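Local atomic coordinates of excinuclease ABC, subunit A. (Deinococcus radiodurans, PDB entry 2VF7), a protein that probably takes part in recognising damaged DNA for excision repair, as a zinc-containing, ATP-hydrolysing ABC protein of the UvrA family that binds DNA. Residues V163-M168 against W218-D223; R179-W184 against S256-H261; R194-T199 against V228-G233; H264-T269 against R277-M282. The protein carries 1 engineered substitution. All coordinates share one frame; numbering follows the deposited sequence.

Contact 1 (V163-M168 against W218-D223)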
# COMPACT_ATOMS: atom_id res chain seq x y z
N VAL A 163 0.86 33.58 -17.96
CA VAL A 163 2.04 34.16 -17.36
C VAL A 163 2.53 35.26 -18.31
O VAL A 163 2.45 35.12 -19.54
CB VAL A 163 3.07 33.06 -17.07
CG1 VAL A 163 4.08 32.90 -18.19
CG2 VAL A 163 3.75 33.33 -15.77
N THR A 164 2.98 36.38 -17.75
CA THR A 164 3.42 37.52 -18.56
C THR A 164 4.76 38.02 -18.07
O THR A 164 5.23 37.58 -17.03
CB THR A 164 2.42 38.69 -18.52
OG1 THR A 164 2.10 38.98 -17.17
CG2 THR A 164 1.15 38.36 -19.28
N GLU A 165 5.36 38.94 -18.81
CA GLU A 165 6.59 39.57 -18.36
C GLU A 165 6.39 40.36 -17.08
O GLU A 165 7.21 40.27 -16.18
CB GLU A 165 7.19 40.45 -19.45
CG GLU A 165 8.50 41.09 -19.04
CD GLU A 165 9.23 41.74 -20.18
OE1 GLU A 165 8.62 41.87 -21.26
OE2 GLU A 165 10.41 42.12 -20.01
N ASP A 166 5.30 41.12 -17.00
CA ASP A 166 4.98 41.90 -15.80
C ASP A 166 4.72 41.01 -14.59
O ASP A 166 5.17 41.32 -13.48
CB ASP A 166 3.79 42.84 -16.02
CG ASP A 166 3.78 43.50 -17.40
OD1 ASP A 166 3.90 42.80 -18.43
OD2 ASP A 166 3.60 44.74 -17.45
N SER A 167 3.99 39.90 -14.78
CA SER A 167 3.68 39.00 -13.67
C SER A 167 4.94 38.29 -13.15
O SER A 167 5.06 38.04 -11.95
CB SER A 167 2.59 38.00 -14.03
OG SER A 167 3.03 37.02 -14.96
N MET A 168 5.88 38.01 -14.05
CA MET A 168 7.13 37.28 -13.75
C MET A 168 8.34 38.13 -13.41
O MET A 168 9.23 37.69 -12.69
CB MET A 168 7.52 36.44 -14.96
CG MET A 168 6.83 35.13 -15.00
SD MET A 168 7.10 34.32 -16.56
CE MET A 168 6.62 32.73 -15.98
N TRP A 218 12.92 35.02 -24.96
CA TRP A 218 13.50 33.67 -24.84
C TRP A 218 13.58 33.18 -23.39
O TRP A 218 13.04 32.14 -23.04
CB TRP A 218 14.89 33.65 -25.47
CG TRP A 218 15.43 32.29 -25.68
CD1 TRP A 218 15.21 31.49 -26.76
CD2 TRP A 218 16.30 31.56 -24.81
NE1 TRP A 218 15.87 30.30 -26.61
CE2 TRP A 218 16.56 30.31 -25.43
CE3 TRP A 218 16.89 31.83 -23.57
CZ2 TRP A 218 17.37 29.34 -24.85
CZ3 TRP A 218 17.70 30.86 -22.99
CH2 TRP A 218 17.94 29.63 -23.63
N ILE A 219 14.25 33.97 -22.55
CA ILE A 219 14.41 33.68 -21.13
C ILE A 219 13.08 33.32 -20.46
O ILE A 219 12.99 32.35 -19.69
CB ILE A 219 15.11 34.87 -20.42
CG1 ILE A 219 16.53 35.02 -20.97
CG2 ILE A 219 15.10 34.71 -18.90
CD1 ILE A 219 17.27 36.22 -20.48
N LEU A 220 12.07 34.13 -20.76
CA LEU A 220 10.75 34.05 -20.15
C LEU A 220 9.82 32.99 -20.77
O LEU A 220 9.08 32.34 -20.05
CB LEU A 220 10.08 35.42 -20.21
CG LEU A 220 10.01 36.38 -19.02
CD1 LEU A 220 11.17 36.29 -18.01
CD2 LEU A 220 9.87 37.81 -19.55
N PHE A 221 9.88 32.79 -22.09
CA PHE A 221 8.86 31.99 -22.80
C PHE A 221 9.30 30.73 -23.59
O PHE A 221 8.44 29.91 -23.95
CB PHE A 221 7.97 32.90 -23.66
CG PHE A 221 7.27 33.99 -22.88
CD1 PHE A 221 6.15 33.70 -22.10
CD2 PHE A 221 7.73 35.30 -22.92
CE1 PHE A 221 5.50 34.71 -21.36
CE2 PHE A 221 7.09 36.32 -22.19
CZ PHE A 221 5.97 36.02 -21.41
N THR A 222 10.59 30.58 -23.88
CA THR A 222 11.06 29.44 -24.67
C THR A 222 10.63 28.09 -24.11
O THR A 222 10.39 27.97 -22.91
CB THR A 222 12.60 29.48 -24.89
OG1 THR A 222 12.96 28.52 -25.88
CG2 THR A 222 13.37 29.17 -23.61
N ASP A 223 10.52 27.08 -24.99
CA ASP A 223 10.31 25.67 -24.61
C ASP A 223 11.63 24.90 -24.63
O ASP A 223 11.71 23.74 -24.20
CB ASP A 223 9.38 24.99 -25.61
CG ASP A 223 7.91 25.35 -25.41
OD1 ASP A 223 7.21 25.49 -26.42
OD2 ASP A 223 7.46 25.47 -24.24
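Leu220 and Phe221, neighbours at the C-terminal end of helix 213-221, meet two different parts of segment 163-168: Leu220 rests on the side chains of the short helix 165-168, and Phe221 turns the edge of its ring to the backbone that leads into it. Glu165 and Leu220 cross at about a right angle, with methyl CD2 of Leu220 lying 3.6 Å from CG of Glu165 and 3.8 Å from CB of Glu165. Glu165 CG is anti to the backbone N (chi1 -178°), beside the methyl; the extended chain beyond carries the carboxylate on to Trp208, whose NE1 is hydrogen-bonded to OE2. A long, weak ion pair with Arg216 adds to this. SD of Met168 also approaches CG of Leu220, at 4.3 Å. Phe221 and Val163 slide past each other in opposite directions: CE1 of Phe221 lies 3.9 Å from CG1 of Val163 and 3.6 Å from O of Val163, the carbonyl oxygen sitting in the ring plane. CZ of the same ring comes near the amide N of Glu165. Thr164, the N-cap of helix 165-168, gives its N-H to OG of Ser167 at 2.9 Å, a nearly straight bond (166°) that fastens the first turn. No hydrogen bond spans the two segments. Between them cohesion therefore rests on contacts of methyl, methylene, thioether and aromatic groups, to which the carbonyl facing the slightly positive rim of Phe221 probably adds a weak electrostatic attraction.

Contact 2 (R179-W184 against S256-H261)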
# COMPACT_ATOMS: atom_id res chain seq x y z
N ARG A 179 18.19 38.77 -9.11
CA ARG A 179 16.92 38.03 -9.17
C ARG A 179 15.77 38.79 -9.83
O ARG A 179 14.62 38.73 -9.37
CB ARG A 179 16.54 37.52 -7.78
CG ARG A 179 17.63 36.68 -7.16
CD ARG A 179 17.12 35.77 -6.09
NE ARG A 179 18.14 34.81 -5.69
CZ ARG A 179 18.15 33.50 -5.96
NH1 ARG A 179 17.16 32.93 -6.65
NH2 ARG A 179 19.16 32.76 -5.53
N ALA A 180 16.09 39.50 -10.91
CA ALA A 180 15.08 40.23 -11.69
C ALA A 180 13.94 39.33 -12.14
O ALA A 180 12.78 39.76 -12.12
CB ALA A 180 15.69 40.93 -12.88
N VAL A 181 14.26 38.09 -12.53
CA VAL A 181 13.17 37.14 -12.80
C VAL A 181 12.79 36.34 -11.53
O VAL A 181 13.30 35.24 -11.25
CB VAL A 181 13.35 36.35 -14.15
CG1 VAL A 181 14.82 36.12 -14.50
CG2 VAL A 181 12.50 35.10 -14.21
N ALA A 182 11.88 36.96 -10.78
CA ALA A 182 11.43 36.52 -9.47
C ALA A 182 10.68 35.19 -9.49
O ALA A 182 10.67 34.45 -8.48
CB ALA A 182 10.58 37.60 -8.82
N ALA A 183 10.07 34.90 -10.63
CA ALA A 183 9.35 33.64 -10.84
C ALA A 183 10.27 32.40 -10.81
O ALA A 183 9.80 31.25 -10.70
CB ALA A 183 8.60 33.72 -12.15
N TRP A 184 11.57 32.61 -10.92
CA TRP A 184 12.50 31.49 -10.73
C TRP A 184 12.62 31.08 -9.25
O TRP A 184 12.34 31.89 -8.36
CB TRP A 184 13.87 31.82 -11.35
CG TRP A 184 13.99 31.34 -12.74
CD1 TRP A 184 13.27 30.33 -13.34
CD2 TRP A 184 14.92 31.81 -13.74
NE1 TRP A 184 13.68 30.16 -14.63
CE2 TRP A 184 14.68 31.06 -14.91
CE3 TRP A 184 15.92 32.80 -13.75
CZ2 TRP A 184 15.40 31.26 -16.09
CZ3 TRP A 184 16.64 32.99 -14.92
CH2 TRP A 184 16.37 32.23 -16.08
N SER A 256 15.62 26.00 -17.91
CA SER A 256 14.18 26.01 -17.89
C SER A 256 13.71 27.45 -17.89
O SER A 256 14.13 28.25 -17.06
CB SER A 256 13.62 25.28 -16.67
OG SER A 256 12.57 26.06 -16.15
N SER A 257 12.86 27.79 -18.85
CA SER A 257 12.37 29.17 -18.96
C SER A 257 11.52 29.54 -17.74
O SER A 257 11.10 28.66 -17.00
CB SER A 257 11.57 29.35 -20.24
OG SER A 257 10.41 28.54 -20.21
N ALA A 258 11.28 30.83 -17.51
CA ALA A 258 10.46 31.25 -16.38
C ALA A 258 9.06 30.62 -16.44
O ALA A 258 8.55 30.15 -15.43
CB ALA A 258 10.37 32.77 -16.29
N ARG A 259 8.45 30.63 -17.63
CA ARG A 259 7.14 30.02 -17.83
C ARG A 259 7.13 28.52 -17.50
O ARG A 259 6.31 28.07 -16.72
CB ARG A 259 6.66 30.27 -19.25
CG ARG A 259 5.33 29.63 -19.58
CD ARG A 259 5.22 29.42 -21.07
NE ARG A 259 4.31 30.38 -21.68
CZ ARG A 259 4.16 30.56 -22.99
NH1 ARG A 259 4.88 29.85 -23.86
NH2 ARG A 259 3.28 31.47 -23.43
N ARG A 260 8.06 27.76 -18.08
CA ARG A 260 8.20 26.33 -17.83
C ARG A 260 8.23 26.00 -16.33
O ARG A 260 7.48 25.14 -15.84
CB ARG A 260 9.47 25.84 -18.52
CG ARG A 260 9.82 24.36 -18.31
CD ARG A 260 10.46 23.80 -19.56
NE ARG A 260 9.69 22.62 -19.93
CZ ARG A 260 9.51 22.16 -21.15
NH1 ARG A 260 10.04 22.75 -22.22
NH2 ARG A 260 8.78 21.08 -21.30
N HIS A 261 9.09 26.70 -15.60
CA HIS A 261 9.20 26.49 -14.17
C HIS A 261 7.92 26.78 -13.43
O HIS A 261 7.56 26.06 -12.50
CB HIS A 261 10.29 27.35 -13.55
CG HIS A 261 10.32 27.25 -12.06
ND1 HIS A 261 9.71 28.18 -11.24
CD2 HIS A 261 10.79 26.28 -11.24
CE1 HIS A 261 9.84 27.80 -9.98
NE2 HIS A 261 10.50 26.65 -9.95
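Trp184 reaches the start of helix 258-268 with the nitrogen-bearing edge of its indole. From CB, chi1 of -93° places CG, and the five-membered ring follows with CD1 4.2 Å from CB of His261, which lies near the ring plane. Next comes NE1, which donates to O of Ser256 at 3.1 Å. The bond is bent (136° at the hydrogen), and the donor stands tilted 26° from the carbonyl plane. The same oxygen borders the six-membered ring, 3.4 Å from CZ2 of Trp184. Over one face of the indole, offset toward its rim, sits CG2 of Val181; this methyl also touches CB of Ala258 at 3.8 Å, and thus bridges the ring and the helix. Val181 can do so because the chain folds back in a type I beta turn, closed by the bond from N of Trp184 to O of Val181 (3.2 Å). Within that turn O of Ala183 receives a weak bond from ND1 of His261, 3.1 Å long. Ser257 caps the helix, its OG accepting from N of Arg260 at 3.3 Å and also bonding to O of Thr222. Its carbonyl O is gripped from opposite faces by OG of Ser256 and N of His261. The indole is a buried wedge among three helices: Ile219 of helix 213-221 touches it, Gln193 and Leu197 of helix 187-199 line it, and helix 258-268 begins at its polar edge, while Met168 of helix 165-168 packs on Ala183 and Ala258.

Contact 3 (R194-T199 against V228-G233)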
# COMPACT_ATOMS: atom_id res chain seq x y z
N ARG A 194 20.67 31.30 -13.57
CA ARG A 194 21.49 32.48 -13.77
C ARG A 194 22.87 32.10 -14.24
O ARG A 194 23.40 32.73 -15.15
CB ARG A 194 21.55 33.28 -12.48
CG ARG A 194 22.43 34.49 -12.54
CD ARG A 194 23.66 34.21 -11.74
NE ARG A 194 23.35 34.28 -10.33
CZ ARG A 194 24.19 33.93 -9.38
NH1 ARG A 194 25.38 33.43 -9.71
NH2 ARG A 194 23.84 34.06 -8.12
N ASP A 195 23.45 31.06 -13.63
CA ASP A 195 24.75 30.55 -14.10
C ASP A 195 24.69 29.83 -15.43
O ASP A 195 25.70 29.78 -16.16
CB ASP A 195 25.48 29.73 -13.02
CG ASP A 195 26.03 30.63 -11.89
OD1 ASP A 195 26.12 31.86 -12.10
OD2 ASP A 195 26.36 30.12 -10.81
N ILE A 196 23.51 29.30 -15.77
CA ILE A 196 23.31 28.74 -17.11
C ILE A 196 23.37 29.86 -18.13
O ILE A 196 24.08 29.73 -19.14
CB ILE A 196 22.00 27.88 -17.23
CG1 ILE A 196 22.14 26.59 -16.44
CG2 ILE A 196 21.64 27.57 -18.71
CD1 ILE A 196 20.88 25.90 -16.24
N LEU A 197 22.65 30.96 -17.88
CA LEU A 197 22.72 32.14 -18.74
C LEU A 197 24.11 32.75 -18.94
O LEU A 197 24.37 33.26 -20.03
CB LEU A 197 21.73 33.24 -18.29
CG LEU A 197 20.22 32.94 -18.21
CD1 LEU A 197 19.41 34.19 -17.88
CD2 LEU A 197 19.72 32.29 -19.51
N VAL A 198 25.00 32.72 -17.94
CA VAL A 198 26.35 33.29 -18.14
C VAL A 198 27.20 32.42 -19.06
O VAL A 198 28.00 32.97 -19.86
CB VAL A 198 27.13 33.68 -16.82
CG1 VAL A 198 26.19 34.29 -15.77
CG2 VAL A 198 27.84 32.51 -16.25
N THR A 199 27.01 31.10 -19.00
CA THR A 199 27.65 30.14 -19.94
C THR A 199 27.17 30.44 -21.37
O THR A 199 27.93 30.42 -22.33
CB THR A 199 27.33 28.65 -19.53
OG1 THR A 199 28.08 28.31 -18.37
CG2 THR A 199 27.67 27.66 -20.62
N VAL A 228 24.15 22.60 -20.73
CA VAL A 228 25.43 23.33 -20.86
C VAL A 228 26.33 23.21 -19.63
O VAL A 228 25.83 23.10 -18.51
CB VAL A 228 25.20 24.86 -21.19
CG1 VAL A 228 24.28 25.02 -22.40
CG2 VAL A 228 24.64 25.62 -20.00
N PRO A 229 27.67 23.26 -19.83
CA PRO A 229 28.62 23.16 -18.72
C PRO A 229 28.49 24.32 -17.77
O PRO A 229 28.44 25.47 -18.22
CB PRO A 229 29.97 23.24 -19.42
CG PRO A 229 29.69 23.96 -20.73
CD PRO A 229 28.37 23.44 -21.12
N VAL A 230 28.42 24.06 -16.47
CA VAL A 230 28.34 25.22 -15.57
C VAL A 230 29.47 25.39 -14.57
O VAL A 230 30.04 24.42 -14.11
CB VAL A 230 26.87 25.68 -15.13
CG1 VAL A 230 25.79 24.63 -15.40
CG2 VAL A 230 26.81 26.20 -13.65
N TYR A 231 29.86 26.64 -14.33
CA TYR A 231 31.03 26.99 -13.53
C TYR A 231 30.60 27.99 -12.45
O TYR A 231 30.65 29.21 -12.68
CB TYR A 231 32.11 27.63 -14.41
CG TYR A 231 32.55 26.83 -15.61
CD1 TYR A 231 33.60 25.93 -15.52
CD2 TYR A 231 31.93 26.99 -16.85
CE1 TYR A 231 34.02 25.18 -16.63
CE2 TYR A 231 32.34 26.23 -17.96
CZ TYR A 231 33.39 25.34 -17.83
OH TYR A 231 33.85 24.60 -18.91
N PRO A 232 30.16 27.47 -11.28
CA PRO A 232 29.82 28.25 -10.10
C PRO A 232 30.98 29.12 -9.54
O PRO A 232 32.13 28.68 -9.49
CB PRO A 232 29.43 27.18 -9.08
CG PRO A 232 29.01 26.01 -9.90
CD PRO A 232 29.96 26.02 -11.05
N GLY A 233 30.66 30.35 -9.11
CA GLY A 233 31.62 31.21 -8.41
C GLY A 233 32.61 31.88 -9.35
O GLY A 233 33.45 32.65 -8.90
O HOH W 1 28.18 28.96 -15.76
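Thr199 and Ile196, one turn apart on helix 187-199, close on Val228 of strand 227-230 in the tightly packed part of this contact. CG2 of Val228 is the shared methyl, 3.7 Å from CG2 of Thr199 and 3.8 Å from CG2 of Ile196. Thr199 CG2 is anti to the backbone N, and OG1 lies beside that N, an orientation that gives the methyl to the valine and the hydroxyl to the strand backbone. OG1 of Thr199 donates to O of Pro229 at 2.9 Å, meeting it nearly along the C=O axis (161°). Farther along the strand CB of Asp195 packs on CG2 of Val230 at 3.8 Å. Beside the threonine hydroxyl the two backbones are bridged by a water. That water donates to O of Asp195 at 2.6 Å and to OG1 of Thr199 at 2.7 Å, and it accepts from N of Tyr231 at 3.2 Å, so the hydroxyl both gives and receives a bond. At the exposed end, OD2 of Asp195 only skirts CA of Pro232, while OD1 of Asp195 forms a salt bridge with NH1 of Arg194, which meets it from above the carboxylate plane. The axis of helix residues 194-199 passes 8.1 Å from that of strand residues 228-230, at an angle of 113°. This is a helix laid across one strand of a two-stranded antiparallel sheet, 227-230 with 251-254, within the UvrA DNA-binding domain; Pro229 and Tyr231 touch helix 236-245.

Contact 4 (H264-T269 against R277-M282)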
# COMPACT_ATOMS: atom_id res chain seq x y z
N HIS A 264 5.07 24.11 -14.45
CA HIS A 264 5.41 22.77 -13.98
C HIS A 264 5.29 22.73 -12.46
O HIS A 264 4.81 21.76 -11.91
CB HIS A 264 6.83 22.34 -14.41
CG HIS A 264 7.17 20.92 -14.06
ND1 HIS A 264 7.39 20.49 -12.77
CD2 HIS A 264 7.32 19.82 -14.85
CE1 HIS A 264 7.65 19.19 -12.77
NE2 HIS A 264 7.62 18.76 -14.02
N THR A 265 5.75 23.78 -11.79
CA THR A 265 5.65 23.82 -10.35
C THR A 265 4.19 23.84 -9.92
O THR A 265 3.80 23.11 -9.00
CB THR A 265 6.45 24.98 -9.73
OG1 THR A 265 7.79 24.95 -10.22
CG2 THR A 265 6.49 24.87 -8.21
N PHE A 266 3.37 24.65 -10.58
CA PHE A 266 1.94 24.71 -10.27
C PHE A 266 1.25 23.35 -10.40
O PHE A 266 0.43 23.00 -9.56
CB PHE A 266 1.23 25.74 -11.17
CG PHE A 266 -0.25 25.89 -10.88
CD1 PHE A 266 -0.70 26.73 -9.85
CD2 PHE A 266 -1.20 25.21 -11.64
CE1 PHE A 266 -2.06 26.89 -9.59
CE2 PHE A 266 -2.57 25.36 -11.38
CZ PHE A 266 -3.00 26.20 -10.35
N ALA A 267 1.58 22.61 -11.45
CA ALA A 267 0.79 21.47 -11.84
C ALA A 267 1.11 20.21 -11.05
O ALA A 267 0.31 19.26 -11.05
CB ALA A 267 0.97 21.20 -13.33
N ASN A 268 2.27 20.22 -10.38
CA ASN A 268 2.97 18.99 -9.99
C ASN A 268 3.44 18.89 -8.56
O ASN A 268 3.68 17.78 -8.08
CB ASN A 268 4.17 18.75 -10.92
CG ASN A 268 3.76 18.34 -12.32
OD1 ASN A 268 3.30 17.21 -12.54
ND2 ASN A 268 3.91 19.25 -13.28
N THR A 269 3.60 20.01 -7.87
CA THR A 269 4.13 19.95 -6.50
C THR A 269 3.10 19.46 -5.51
O THR A 269 1.89 19.56 -5.74
CB THR A 269 4.65 21.30 -5.99
OG1 THR A 269 3.74 22.33 -6.40
CG2 THR A 269 6.05 21.56 -6.52
N ARG A 277 3.16 30.33 -3.63
CA ARG A 277 4.23 31.24 -4.05
C ARG A 277 4.19 31.42 -5.57
O ARG A 277 4.05 32.53 -6.07
CB ARG A 277 5.61 30.70 -3.65
CG ARG A 277 6.75 31.59 -4.06
CD ARG A 277 8.00 30.78 -4.37
NE ARG A 277 9.04 31.64 -4.95
CZ ARG A 277 9.49 31.59 -6.21
NH1 ARG A 277 9.01 30.68 -7.07
NH2 ARG A 277 10.44 32.45 -6.61
N VAL A 278 4.32 30.29 -6.26
CA VAL A 278 4.19 30.16 -7.72
C VAL A 278 2.96 30.91 -8.28
O VAL A 278 3.05 31.60 -9.30
CB VAL A 278 4.23 28.64 -8.09
CG1 VAL A 278 3.24 28.26 -9.16
CG2 VAL A 278 5.65 28.24 -8.47
N GLN A 279 1.84 30.79 -7.58
CA GLN A 279 0.59 31.41 -8.00
C GLN A 279 0.64 32.93 -7.95
O GLN A 279 -0.13 33.59 -8.62
CB GLN A 279 -0.56 30.87 -7.14
CG GLN A 279 -1.84 30.58 -7.91
CD GLN A 279 -2.80 29.68 -7.13
OE1 GLN A 279 -2.42 29.06 -6.13
NE2 GLN A 279 -4.05 29.61 -7.59
N GLY A 280 1.56 33.50 -7.16
CA GLY A 280 1.80 34.94 -7.16
C GLY A 280 2.37 35.53 -8.45
O GLY A 280 2.31 36.74 -8.67
N TYR A 281 2.91 34.67 -9.32
CA TYR A 281 3.50 35.10 -10.60
C TYR A 281 2.64 34.67 -11.79
O TYR A 281 3.12 34.64 -12.93
CB TYR A 281 4.92 34.53 -10.74
CG TYR A 281 5.75 34.71 -9.49
CD1 TYR A 281 6.43 35.90 -9.25
CD2 TYR A 281 5.83 33.69 -8.54
CE1 TYR A 281 7.18 36.07 -8.10
CE2 TYR A 281 6.58 33.86 -7.37
CZ TYR A 281 7.25 35.06 -7.17
OH TYR A 281 8.00 35.25 -6.03
N MET A 282 1.38 34.34 -11.51
CA MET A 282 0.45 33.88 -12.52
C MET A 282 -0.74 34.82 -12.64
O MET A 282 -0.97 35.66 -11.76
CB MET A 282 -0.05 32.49 -12.18
CG MET A 282 0.73 31.36 -12.83
SD MET A 282 0.04 29.74 -12.43
CE MET A 282 0.77 29.51 -10.83
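The backbones of helix 258-268 and segment 277-282 come nearest at Phe266 and Val278, whose CA atoms are 6.4 Å apart. There Val278 presents a methyl to each of two adjacent helix residues. Its CG2 presses on CG2 of Thr265 at 3.5 Å, tighter than usual van der Waals contact, and its CG1 lies 3.8 Å from CB of Phe266. The benzyl group of Phe266, with CG anti to the backbone N (chi1 -178°), meets two further side chains. Gln279 brings its amide to the ring edge: CD lies in the ring plane, 3.8 Å from CE1 of Phe266, and the amide and ring planes stand 77° apart. Met282 approaches obliquely. Its chain is bent at chi3, which places CE 3.3 Å from CD1 of Phe266, and SD is 4.4 Å from the ring centroid, a Met-aromatic contact 28° off the ring normal. OG1 of Thr265 is turned to His261 O, one turn back in its own helix, and O of Thr265 takes a bond from OG1 of Thr269 at 2.7 Å. Lys275 of helix 272-278 makes a cation-pi contact with Phe266, whose ring also meets Tyr161. The successive helices 258-268 and 272-278 thus pack on each other, and Phe266 extends the contact to strand 159-162; its side chain is about 13 Å from a bound zinc ion.

In the fold
From the N terminus, contact 1 opens at 163-168, contact 2 at 179-184 and contact 3 at 194-199. Contact 1 then closes first, at 218-223, so it crosses both of the others; contact 3 closes at 228-233, wholly within the loop that contact 2 completes at 256-261. Contact 4 follows in series and closes the short connection between helices 258-268 and 272-278. Contacts 1 and 2 touch through Thr222 O and Ser257 OG, contacts 2 and 4 through Trp184 O and Arg277 NH2. Leu197 links contact 3 to contacts 1 and 2. Contacts 1, 2 and 4 gather round helix 258-268, and contact 3 joins the small sheet 227-230 with 251-254 to helix 187-199 within the UvrA DNA-binding domain.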